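Local coordinates for surface glycan binding protein B (Bacteroides ovatus, PDB 6E57) that binds mixed-linkage beta-glucan, probably at the bacterial cell surface as part of the system by which this gut symbiont uses cereal glucans, at residues S348-A360 and C407-K420. Numbering follows the deposited sequence.
Sequences STLKVVYSIEPTA and CVGHGYYVDLVTVK
Strands 349-356 and 412-419 run antiparallel, their N-to-C directions 148° apart, and paired bonds fix the register: Lys351 N to Thr418 O and Thr418 N to Lys351 O at one hydrogen-bonded pair, Ser355 and Tyr413 exchanging two more at another. Between them the register slips by one residue. Val353 O accepts from Asp415 N at 2.9 Å and only weakly from Leu416 N, while Val353 N donates to Leu416 O, which identifies a classic beta bulge with Asp415 as the inserted residue. Its carboxylate is used at once: Ser355 OG, placed between its own backbone N and carbonyl carbon (chi1 59°), donates to the syn lone pair of Asp415 OD2 at 2.7 Å, and Asp415 OD1 takes a bond from His317.

On the face that carries Ser355, Val353 and Leu416 run alongside each other, CB to CB 3.8 Å, and the Lys351 chain passes along Thr418 OG1; Glu310 OE1 forms a salt bridge with Lys351 NZ and a hydrogen bond with Thr418 OG1. The opposite face, with Leu350, Val352, Val414 and Val417, is mainly apolar: Leu350 CD1 meets Val417 CG1 at 3.8 Å, and Val352 CG1 is 4.1 Å from Cys407 SG on the strand before the corner at His410-Gly411.

Just past strand 349-356, Glu357 OE1 accepts from Tyr413 OH on its anti lone pair at 2.6 Å, the carboxylate turned 71° from the ring, while Glu357 OE2 accepts from Thr359 N and Thr359 OG1. An alanine at Glu357 is likely to leave the Tyr413 hydroxyl without this acceptor and Thr359 less firmly held in its turn. The type I turn from Glu357 to Ala360 sets Ala360 CB 3.7 Å from Gly411 CA. The whole is a bulged antiparallel strand pair of the C-terminal glycan-binding domain; at the corner His410 touches Asp323, and Val408 before it touches Trp322 and Trp372, all three glycan-pocket residues.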
loop_
_atom_site.group_PDB
_atom_site.type_symbol
_atom_site.label_atom_id
_atom_site.label_comp_id
_atom_site.label_asym_id
_atom_site.label_seq_id
_atom_site.Cartn_x
_atom_site.Cartn_y
_atom_site.Cartn_z
ATOM N N SER A 348 -24.397 2.228 -6.005
ATOM C CA SER A 348 -24.602 1.139 -5.063
ATOM C C SER A 348 -23.790 -0.082 -5.505
ATOM O O SER A 348 -23.559 -0.281 -6.702
ATOM C CB SER A 348 -26.060 0.805 -4.943
ATOM O OG SER A 348 -26.813 1.969 -4.649
ATOM N N THR A 349 -23.373 -0.885 -4.521
ATOM C CA THR A 349 -22.569 -2.079 -4.746
ATOM C C THR A 349 -23.455 -3.322 -4.635
ATOM O O THR A 349 -23.968 -3.621 -3.556
ATOM C CB THR A 349 -21.415 -2.173 -3.741
ATOM O OG1 THR A 349 -20.711 -0.933 -3.764
ATOM C CG2 THR A 349 -20.459 -3.304 -4.049
ATOM N N LEU A 350 -23.625 -4.029 -5.760
ATOM C CA LEU A 350 -24.277 -5.328 -5.782
ATOM C C LEU A 350 -23.226 -6.390 -5.447
ATOM O O LEU A 350 -22.078 -6.271 -5.874
ATOM C CB LEU A 350 -24.893 -5.570 -7.165
ATOM C CG LEU A 350 -25.832 -6.770 -7.267
ATOM C CD1 LEU A 350 -27.180 -6.466 -6.637
ATOM C CD2 LEU A 350 -26.020 -7.189 -8.714
ATOM N N LYS A 351 -23.635 -7.400 -4.669
ATOM C CA LYS A 351 -22.788 -8.527 -4.284
ATOM C C LYS A 351 -23.547 -9.827 -4.563
ATOM O O LYS A 351 -24.688 -9.964 -4.157
ATOM C CB LYS A 351 -22.413 -8.442 -2.801
ATOM C CG LYS A 351 -21.607 -9.617 -2.256
ATOM C CD LYS A 351 -21.438 -9.605 -0.748
ATOM C CE LYS A 351 -20.548 -8.481 -0.256
ATOM N NZ LYS A 351 -20.435 -8.470 1.223
ATOM N N VAL A 352 -22.896 -10.763 -5.257
ATOM C CA VAL A 352 -23.438 -12.096 -5.498
ATOM C C VAL A 352 -22.519 -13.116 -4.821
ATOM O O VAL A 352 -21.361 -13.257 -5.224
ATOM C CB VAL A 352 -23.567 -12.393 -7.004
ATOM C CG1 VAL A 352 -24.161 -13.773 -7.251
ATOM C CG2 VAL A 352 -24.373 -11.326 -7.725
ATOM N N VAL A 353 -23.039 -13.802 -3.793
ATOM C CA VAL A 353 -22.336 -14.905 -3.137
ATOM C C VAL A 353 -22.646 -16.189 -3.914
ATOM O O VAL A 353 -23.805 -16.583 -4.023
ATOM C CB VAL A 353 -22.724 -15.045 -1.651
ATOM C CG1 VAL A 353 -21.953 -16.168 -0.966
ATOM C CG2 VAL A 353 -22.547 -13.738 -0.893
ATOM N N TYR A 354 -21.594 -16.832 -4.432
ATOM C CA TYR A 354 -21.718 -17.991 -5.312
ATOM C C TYR A 354 -20.924 -19.158 -4.717
ATOM O O TYR A 354 -19.957 -18.946 -3.997
ATOM C CB TYR A 354 -21.236 -17.649 -6.725
ATOM C CG TYR A 354 -19.787 -17.235 -6.807
ATOM C CD1 TYR A 354 -19.405 -15.914 -6.627
ATOM C CD2 TYR A 354 -18.790 -18.166 -7.052
ATOM C CE1 TYR A 354 -18.074 -15.531 -6.681
ATOM C CE2 TYR A 354 -17.456 -17.798 -7.121
ATOM C CZ TYR A 354 -17.095 -16.477 -6.932
ATOM O OH TYR A 354 -15.782 -16.116 -6.998
ATOM N N SER A 355 -21.353 -20.386 -5.021
ATOM C CA SER A 355 -20.623 -21.583 -4.635
ATOM C C SER A 355 -20.545 -22.540 -5.829
ATOM O O SER A 355 -21.395 -22.517 -6.712
ATOM C CB SER A 355 -21.231 -22.245 -3.422
ATOM O OG SER A 355 -22.584 -22.605 -3.653
ATOM N N ILE A 356 -19.496 -23.367 -5.840
ATOM C CA ILE A 356 -19.257 -24.297 -6.924
ATOM C C ILE A 356 -20.173 -25.513 -6.754
ATOM O O ILE A 356 -20.655 -25.799 -5.649
ATOM C CB ILE A 356 -17.771 -24.709 -6.997
ATOM C CG1 ILE A 356 -17.308 -25.473 -5.753
ATOM C CG2 ILE A 356 -16.891 -23.500 -7.266
ATOM C CD1 ILE A 356 -16.002 -26.208 -5.941
ATOM N N GLU A 357 -20.421 -26.194 -7.876
ATOM C CA GLU A 357 -20.894 -27.565 -7.898
ATOM C C GLU A 357 -19.679 -28.463 -8.116
ATOM O O GLU A 357 -19.134 -28.492 -9.214
ATOM C CB GLU A 357 -21.933 -27.760 -9.004
ATOM C CG GLU A 357 -22.376 -29.205 -9.173
ATOM C CD GLU A 357 -22.664 -29.931 -7.870
ATOM O OE1 GLU A 357 -23.601 -29.513 -7.160
ATOM O OE2 GLU A 357 -21.935 -30.896 -7.557
ATOM N N PRO A 358 -19.188 -29.186 -7.085
ATOM C CA PRO A 358 -18.001 -30.038 -7.233
ATOM C C PRO A 358 -18.001 -31.007 -8.428
ATOM O O PRO A 358 -16.960 -31.204 -9.042
ATOM C CB PRO A 358 -17.985 -30.815 -5.908
ATOM C CG PRO A 358 -18.580 -29.836 -4.920
ATOM C CD PRO A 358 -19.690 -29.159 -5.701
ATOM N N THR A 359 -19.161 -31.584 -8.763
ATOM C CA THR A 359 -19.265 -32.591 -9.831
ATOM C C THR A 359 -19.182 -31.939 -11.218
ATOM O O THR A 359 -19.002 -32.636 -12.211
ATOM C CB THR A 359 -20.563 -33.402 -9.720
ATOM O OG1 THR A 359 -21.669 -32.509 -9.855
ATOM C CG2 THR A 359 -20.668 -34.159 -8.415
ATOM N N ALA A 360 -19.327 -30.611 -11.279
ATOM C CA ALA A 360 -19.310 -29.868 -12.537
ATOM C C ALA A 360 -17.890 -29.822 -13.116
ATOM O O ALA A 360 -16.908 -29.648 -12.401
ATOM C CB ALA A 360 -19.863 -28.480 -12.336
ATOM N N CYS A 407 -27.948 -13.710 -13.566
ATOM C CA CYS A 407 -26.668 -14.385 -13.413
ATOM C C CYS A 407 -26.660 -15.606 -14.340
ATOM O O CYS A 407 -27.549 -16.457 -14.289
ATOM C CB CYS A 407 -26.403 -14.790 -11.970
ATOM S SG CYS A 407 -26.006 -13.385 -10.899
ATOM N N VAL A 408 -25.636 -15.657 -15.190
ATOM C CA VAL A 408 -25.528 -16.577 -16.296
ATOM C C VAL A 408 -24.223 -17.364 -16.114
ATOM O O VAL A 408 -23.341 -16.921 -15.382
ATOM C CB VAL A 408 -25.587 -15.767 -17.605
ATOM C CG1 VAL A 408 -24.740 -16.355 -18.720
ATOM C CG2 VAL A 408 -27.021 -15.562 -18.062
ATOM N N GLY A 409 -24.121 -18.536 -16.751
ATOM C CA GLY A 409 -22.898 -19.344 -16.712
ATOM C C GLY A 409 -23.185 -20.825 -16.528
ATOM O O GLY A 409 -24.238 -21.319 -16.950
ATOM N N HIS A 410 -22.235 -21.530 -15.894
ATOM C CA HIS A 410 -22.303 -22.980 -15.703
ATOM C C HIS A 410 -21.557 -23.403 -14.434
ATOM O O HIS A 410 -20.515 -22.859 -14.108
ATOM C CB HIS A 410 -21.736 -23.703 -16.930
ATOM C CG HIS A 410 -21.683 -25.185 -16.781
ATOM N ND1 HIS A 410 -22.789 -25.987 -16.986
ATOM C CD2 HIS A 410 -20.672 -26.013 -16.446
ATOM C CE1 HIS A 410 -22.461 -27.246 -16.782
ATOM N NE2 HIS A 410 -21.167 -27.289 -16.450
ATOM N N GLY A 411 -22.120 -24.392 -13.735
ATOM C CA GLY A 411 -21.421 -25.165 -12.712
ATOM C C GLY A 411 -21.257 -24.420 -11.397
ATOM O O GLY A 411 -20.259 -24.622 -10.690
ATOM N N TYR A 412 -22.236 -23.575 -11.056
ATOM C CA TYR A 412 -22.222 -22.856 -9.786
ATOM C C TYR A 412 -23.655 -22.607 -9.307
ATOM O O TYR A 412 -24.616 -22.797 -10.053
ATOM C CB TYR A 412 -21.452 -21.541 -9.908
ATOM C CG TYR A 412 -22.181 -20.436 -10.632
ATOM C CD1 TYR A 412 -22.120 -20.330 -12.012
ATOM C CD2 TYR A 412 -22.924 -19.491 -9.941
ATOM C CE1 TYR A 412 -22.783 -19.319 -12.688
ATOM C CE2 TYR A 412 -23.591 -18.472 -10.602
ATOM C CZ TYR A 412 -23.519 -18.384 -11.981
ATOM O OH TYR A 412 -24.165 -17.386 -12.652
ATOM N N TYR A 413 -23.762 -22.187 -8.044
ATOM C CA TYR A 413 -25.016 -21.841 -7.412
ATOM C C TYR A 413 -24.951 -20.384 -6.960
ATOM O O TYR A 413 -23.897 -19.934 -6.529
ATOM C CB TYR A 413 -25.276 -22.710 -6.181
ATOM C CG TYR A 413 -25.432 -24.186 -6.439
ATOM C CD1 TYR A 413 -24.332 -25.031 -6.448
ATOM C CD2 TYR A 413 -26.685 -24.749 -6.625
ATOM C CE1 TYR A 413 -24.468 -26.394 -6.664
ATOM C CE2 TYR A 413 -26.838 -26.110 -6.837
ATOM C CZ TYR A 413 -25.727 -26.935 -6.857
ATOM O OH TYR A 413 -25.876 -28.275 -7.071
ATOM N N VAL A 414 -26.082 -19.677 -7.053
ATOM C CA VAL A 414 -26.248 -18.370 -6.430
ATOM C C VAL A 414 -26.885 -18.594 -5.053
ATOM O O VAL A 414 -27.961 -19.186 -4.962
ATOM C CB VAL A 414 -27.101 -17.436 -7.306
ATOM C CG1 VAL A 414 -27.492 -16.167 -6.566
ATOM C CG2 VAL A 414 -26.402 -17.107 -8.617
ATOM N N ASP A 415 -26.203 -18.128 -4.000
ATOM C CA ASP A 415 -26.594 -18.391 -2.608
ATOM C C ASP A 415 -27.129 -17.120 -1.928
ATOM O O ASP A 415 -27.959 -17.216 -1.023
ATOM C CB ASP A 415 -25.425 -18.968 -1.806
ATOM C CG ASP A 415 -24.940 -20.325 -2.292
ATOM O OD1 ASP A 415 -25.798 -21.159 -2.652
ATOM O OD2 ASP A 415 -23.702 -20.540 -2.297
ATOM N N LEU A 416 -26.631 -15.944 -2.333
ATOM C CA LEU A 416 -27.064 -14.663 -1.763
ATOM C C LEU A 416 -26.846 -13.534 -2.781
ATOM O O LEU A 416 -25.899 -13.559 -3.564
ATOM C CB LEU A 416 -26.270 -14.403 -0.478
ATOM C CG LEU A 416 -26.856 -13.354 0.469
ATOM C CD1 LEU A 416 -28.087 -13.894 1.181
ATOM C CD2 LEU A 416 -25.818 -12.897 1.482
ATOM N N VAL A 417 -27.750 -12.550 -2.767
ATOM C CA VAL A 417 -27.568 -11.296 -3.489
ATOM C C VAL A 417 -27.918 -10.152 -2.534
ATOM O O VAL A 417 -29.020 -10.125 -1.979
ATOM C CB VAL A 417 -28.418 -11.227 -4.772
ATOM C CG1 VAL A 417 -28.177 -9.929 -5.527
ATOM C CG2 VAL A 417 -28.181 -12.425 -5.677
ATOM N N THR A 418 -26.970 -9.223 -2.353
ATOM C CA THR A 418 -27.143 -8.068 -1.480
ATOM C C THR A 418 -26.795 -6.785 -2.241
ATOM O O THR A 418 -26.187 -6.833 -3.306
ATOM C CB THR A 418 -26.286 -8.189 -0.213
ATOM O OG1 THR A 418 -24.913 -8.013 -0.565
ATOM C CG2 THR A 418 -26.465 -9.516 0.494
ATOM N N VAL A 419 -27.195 -5.648 -1.665
ATOM C CA VAL A 419 -26.853 -4.319 -2.166
ATOM C C VAL A 419 -26.621 -3.404 -0.957
ATOM O O VAL A 419 -27.221 -3.621 0.095
ATOM C CB VAL A 419 -27.955 -3.773 -3.098
ATOM C CG1 VAL A 419 -29.290 -3.623 -2.384
ATOM C CG2 VAL A 419 -27.545 -2.459 -3.742
ATOM N N LYS A 420 -25.753 -2.394 -1.112
ATOM C CA LYS A 420 -25.509 -1.404 -0.046
ATOM C C LYS A 420 -25.276 -0.015 -0.653
ATOM O O LYS A 420 -24.508 0.144 -1.596
ATOM C CB LYS A 420 -24.340 -1.843 0.841
ATOM C CG LYS A 420 -23.020 -2.094 0.127
ATOM C CD LYS A 420 -21.959 -2.667 1.046
ATOM C CE LYS A 420 -20.679 -3.040 0.326
ATOM N NZ LYS A 420 -19.762 -3.809 1.202
HETATM O O HOH W 1 -21.673 1.234 -2.653
HETATM O O HOH W 2 -20.088 -6.532 3.078
#